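Local structure of ABC transporter periplasmic peptide-binding protein (Pseudoalteromonas, 4QFL) at residues 57-67 with 175-186. The protein binds dipeptides of varied sequence in the periplasm, probably delivering them to an ABC transporter for uptake into the cell. Residues are numbered along the deposited sequence; the frame is centred on the assembly and turned at random.
Sequences ANQLYDRLISI and LANMATDFAVVL
R63 reaches across to the chain that follows helix 174-178 and shows how one long side chain can tie a helix-to-strand connection to the chain that leaves another helix. Its NH1 donates to the backbone O of A179 at 2.8 Å, a bent bond (133° at the hydrogen) whose acceptor lies somewhat out of the guanidinium plane. The side chain bends at chi3 (-70°) on its way there, and its CD comes to 3.0 Å from T180 O. D181 OD1 stands over a face of the same guanidinium, 4.0 Å from NH1, so that this long salt bridge is a matter of charge alone; the other carboxylate oxygen, OD2, is held by the backbone N of A526.

Beside this polar centre, V184 packs against Y61. CG2 sits over one ring face as a CH-pi contact, 4.0 Å from the centroid, while L60 CB lies against the opposite face; L186 CD2 approaches Y61 CE1 obliquely at 3.6 Å. The ring's hydroxyl is bonded to F42 O. Toward the strand, A179 CB fits between I65 and I67, touching I67 CG1 at 3.7 Å, and L64 CD1 lies alongside M178 CE.

Backbone and water bonds join the same two segments. V185 N donates nearly straight to D62 O (3.0 Å), and one water joins D62 N to V185 O. Another takes the N-H of L64 and gives its hydrogens to the carbonyls of M178 and A183, bridging three backbone groups of the two segments. D181 lies in the type I turn T180-A183, its side chain about 6 Å from the bound alanine.

The contact thus joins the exit of helix 50-60 and strand 65-67 to the end of helix 174-178, with F74 of strand 74-76, W82 of strand 79-84 and L95 of strand 90-95 packed around its apolar end.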
# COMPACT_ATOMS: atom_id res chain seq x y z
N ALA A 57 10.01 -2.13 -5.80
CA ALA A 57 9.90 -3.42 -5.12
C ALA A 57 10.12 -4.64 -6.01
O ALA A 57 11.04 -5.43 -5.79
CB ALA A 57 8.56 -3.52 -4.42
N ASN A 58 9.28 -4.80 -7.03
CA ASN A 58 9.37 -5.95 -7.91
C ASN A 58 10.50 -5.83 -8.91
O ASN A 58 10.86 -6.81 -9.55
CB ASN A 58 8.06 -6.18 -8.68
CG ASN A 58 6.95 -6.64 -7.79
OD1 ASN A 58 5.89 -6.01 -7.71
ND2 ASN A 58 7.17 -7.75 -7.10
N GLN A 59 11.05 -4.63 -9.05
CA GLN A 59 12.09 -4.39 -10.04
C GLN A 59 13.50 -4.66 -9.51
O GLN A 59 14.30 -5.31 -10.17
CB GLN A 59 11.98 -2.98 -10.61
CG GLN A 59 10.85 -2.79 -11.62
CD GLN A 59 9.48 -3.06 -11.04
OE1 GLN A 59 9.01 -2.34 -10.15
NE2 GLN A 59 8.81 -4.09 -11.53
N LEU A 60 13.80 -4.16 -8.32
CA LEU A 60 15.15 -4.29 -7.79
C LEU A 60 15.33 -5.47 -6.88
O LEU A 60 16.46 -5.87 -6.61
CB LEU A 60 15.54 -3.03 -7.02
CG LEU A 60 15.63 -1.73 -7.80
CD1 LEU A 60 15.74 -0.59 -6.83
CD2 LEU A 60 16.84 -1.77 -8.72
N TYR A 61 14.23 -6.03 -6.38
CA TYR A 61 14.29 -7.00 -5.29
C TYR A 61 13.50 -8.28 -5.52
O TYR A 61 12.71 -8.37 -6.46
CB TYR A 61 13.77 -6.36 -3.99
CG TYR A 61 14.55 -5.17 -3.51
CD1 TYR A 61 15.79 -5.32 -2.90
CD2 TYR A 61 14.02 -3.88 -3.62
CE1 TYR A 61 16.50 -4.21 -2.43
CE2 TYR A 61 14.73 -2.76 -3.16
CZ TYR A 61 15.97 -2.94 -2.56
OH TYR A 61 16.67 -1.84 -2.12
N ASP A 62 13.71 -9.27 -4.65
CA ASP A 62 12.81 -10.41 -4.53
C ASP A 62 12.47 -10.62 -3.07
O ASP A 62 13.23 -10.23 -2.19
CB ASP A 62 13.46 -11.70 -5.04
CG ASP A 62 13.87 -11.63 -6.50
OD1 ASP A 62 12.99 -11.73 -7.37
OD2 ASP A 62 15.09 -11.50 -6.77
N ARG A 63 11.33 -11.25 -2.81
CA ARG A 63 10.92 -11.64 -1.47
C ARG A 63 11.26 -13.10 -1.27
O ARG A 63 11.73 -13.77 -2.19
CB ARG A 63 9.42 -11.46 -1.29
CG ARG A 63 8.93 -10.02 -1.42
CD ARG A 63 7.45 -9.98 -1.84
NE ARG A 63 7.29 -10.43 -3.22
CZ ARG A 63 6.13 -10.53 -3.86
NH1 ARG A 63 5.00 -10.19 -3.24
NH2 ARG A 63 6.10 -10.95 -5.11
N LEU A 64 11.03 -13.59 -0.07
CA LEU A 64 11.13 -15.01 0.22
C LEU A 64 10.04 -15.78 -0.52
O LEU A 64 10.28 -16.84 -1.10
CB LEU A 64 10.98 -15.23 1.73
CG LEU A 64 12.13 -14.68 2.56
CD1 LEU A 64 11.84 -14.82 4.05
CD2 LEU A 64 13.41 -15.40 2.18
N ILE A 65 8.83 -15.25 -0.46
CA ILE A 65 7.67 -15.88 -1.06
C ILE A 65 6.74 -14.81 -1.61
O ILE A 65 6.87 -13.61 -1.30
CB ILE A 65 6.86 -16.67 -0.03
CG1 ILE A 65 6.60 -15.81 1.20
CG2 ILE A 65 7.59 -17.92 0.35
CD1 ILE A 65 5.56 -16.38 2.12
N SER A 66 5.81 -15.25 -2.45
CA SER A 66 4.76 -14.38 -2.94
C SER A 66 3.41 -15.08 -2.79
O SER A 66 3.33 -16.19 -2.28
CB SER A 66 5.01 -13.99 -4.41
OG SER A 66 5.06 -15.13 -5.26
N ILE A 67 2.35 -14.41 -3.22
CA ILE A 67 1.02 -14.99 -3.17
C ILE A 67 0.45 -15.07 -4.58
O ILE A 67 0.37 -14.07 -5.29
CB ILE A 67 0.09 -14.16 -2.30
CG1 ILE A 67 0.64 -14.12 -0.87
CG2 ILE A 67 -1.33 -14.71 -2.34
CD1 ILE A 67 -0.05 -13.13 0.05
N LEU A 175 2.83 -15.32 7.35
CA LEU A 175 3.34 -15.54 6.00
C LEU A 175 2.81 -14.49 5.01
O LEU A 175 3.54 -14.04 4.14
CB LEU A 175 3.02 -16.95 5.49
CG LEU A 175 3.94 -18.07 5.97
CD1 LEU A 175 3.65 -19.32 5.20
CD2 LEU A 175 5.38 -17.67 5.79
N ALA A 176 1.54 -14.11 5.14
CA ALA A 176 0.97 -13.10 4.24
C ALA A 176 1.80 -11.84 4.33
O ALA A 176 2.17 -11.24 3.32
CB ALA A 176 -0.49 -12.81 4.59
N ASN A 177 2.13 -11.45 5.55
CA ASN A 177 2.98 -10.27 5.76
C ASN A 177 4.39 -10.45 5.22
O ASN A 177 5.00 -9.49 4.76
CB ASN A 177 3.01 -9.89 7.24
CG ASN A 177 1.69 -9.36 7.73
OD1 ASN A 177 0.99 -8.64 7.02
ND2 ASN A 177 1.32 -9.73 8.94
N MET A 178 4.91 -11.67 5.26
CA MET A 178 6.22 -11.95 4.67
C MET A 178 6.20 -12.01 3.14
O MET A 178 7.25 -12.04 2.49
CB MET A 178 6.82 -13.25 5.25
CG MET A 178 7.08 -13.22 6.75
SD MET A 178 8.28 -11.96 7.21
CE MET A 178 9.73 -12.59 6.37
N ALA A 179 5.00 -12.02 2.57
CA ALA A 179 4.87 -12.03 1.12
C ALA A 179 4.49 -10.66 0.57
O ALA A 179 4.15 -10.53 -0.60
CB ALA A 179 3.86 -13.08 0.68
N THR A 180 4.53 -9.63 1.41
CA THR A 180 4.20 -8.29 0.94
C THR A 180 5.39 -7.68 0.23
O THR A 180 6.52 -8.15 0.39
CB THR A 180 3.72 -7.36 2.08
OG1 THR A 180 4.78 -7.19 3.03
CG2 THR A 180 2.50 -7.94 2.78
N ASP A 181 5.13 -6.64 -0.55
CA ASP A 181 6.18 -5.91 -1.26
C ASP A 181 7.19 -5.23 -0.33
O ASP A 181 8.24 -4.78 -0.78
CB ASP A 181 5.56 -4.85 -2.16
CG ASP A 181 4.67 -5.43 -3.24
OD1 ASP A 181 5.14 -6.29 -4.01
OD2 ASP A 181 3.49 -5.04 -3.30
N PHE A 182 6.85 -5.14 0.95
CA PHE A 182 7.73 -4.51 1.93
C PHE A 182 8.78 -5.50 2.44
O PHE A 182 9.81 -5.09 2.98
CB PHE A 182 6.90 -3.96 3.10
CG PHE A 182 5.65 -3.24 2.66
CD1 PHE A 182 5.74 -2.02 2.00
CD2 PHE A 182 4.40 -3.78 2.89
CE1 PHE A 182 4.60 -1.37 1.59
CE2 PHE A 182 3.26 -3.13 2.48
CZ PHE A 182 3.36 -1.93 1.84
N ALA A 183 8.51 -6.79 2.24
CA ALA A 183 9.33 -7.85 2.82
C ALA A 183 10.46 -8.32 1.92
O ALA A 183 10.75 -9.52 1.85
CB ALA A 183 8.43 -9.02 3.20
N VAL A 184 11.11 -7.40 1.23
CA VAL A 184 12.15 -7.80 0.28
C VAL A 184 13.40 -8.19 1.03
O VAL A 184 13.56 -7.85 2.19
CB VAL A 184 12.51 -6.69 -0.70
CG1 VAL A 184 11.27 -6.24 -1.47
CG2 VAL A 184 13.16 -5.53 0.03
N VAL A 185 14.27 -8.92 0.34
CA VAL A 185 15.56 -9.31 0.90
C VAL A 185 16.70 -8.35 0.53
O VAL A 185 16.92 -8.06 -0.65
CB VAL A 185 15.95 -10.72 0.43
CG1 VAL A 185 17.34 -11.08 0.93
CG2 VAL A 185 14.93 -11.72 0.91
N LEU A 186 17.42 -7.87 1.55
CA LEU A 186 18.51 -6.92 1.35
C LEU A 186 19.88 -7.58 1.44
O LEU A 186 20.00 -8.73 1.84
CB LEU A 186 18.42 -5.79 2.37
CG LEU A 186 17.09 -5.05 2.45
CD1 LEU A 186 17.12 -3.99 3.54
CD2 LEU A 186 16.80 -4.44 1.12
O HOH W 1 16.31 -8.69 -3.32
O HOH W 2 2.58 -8.47 -4.68
O HOH W 3 10.03 -12.08 2.24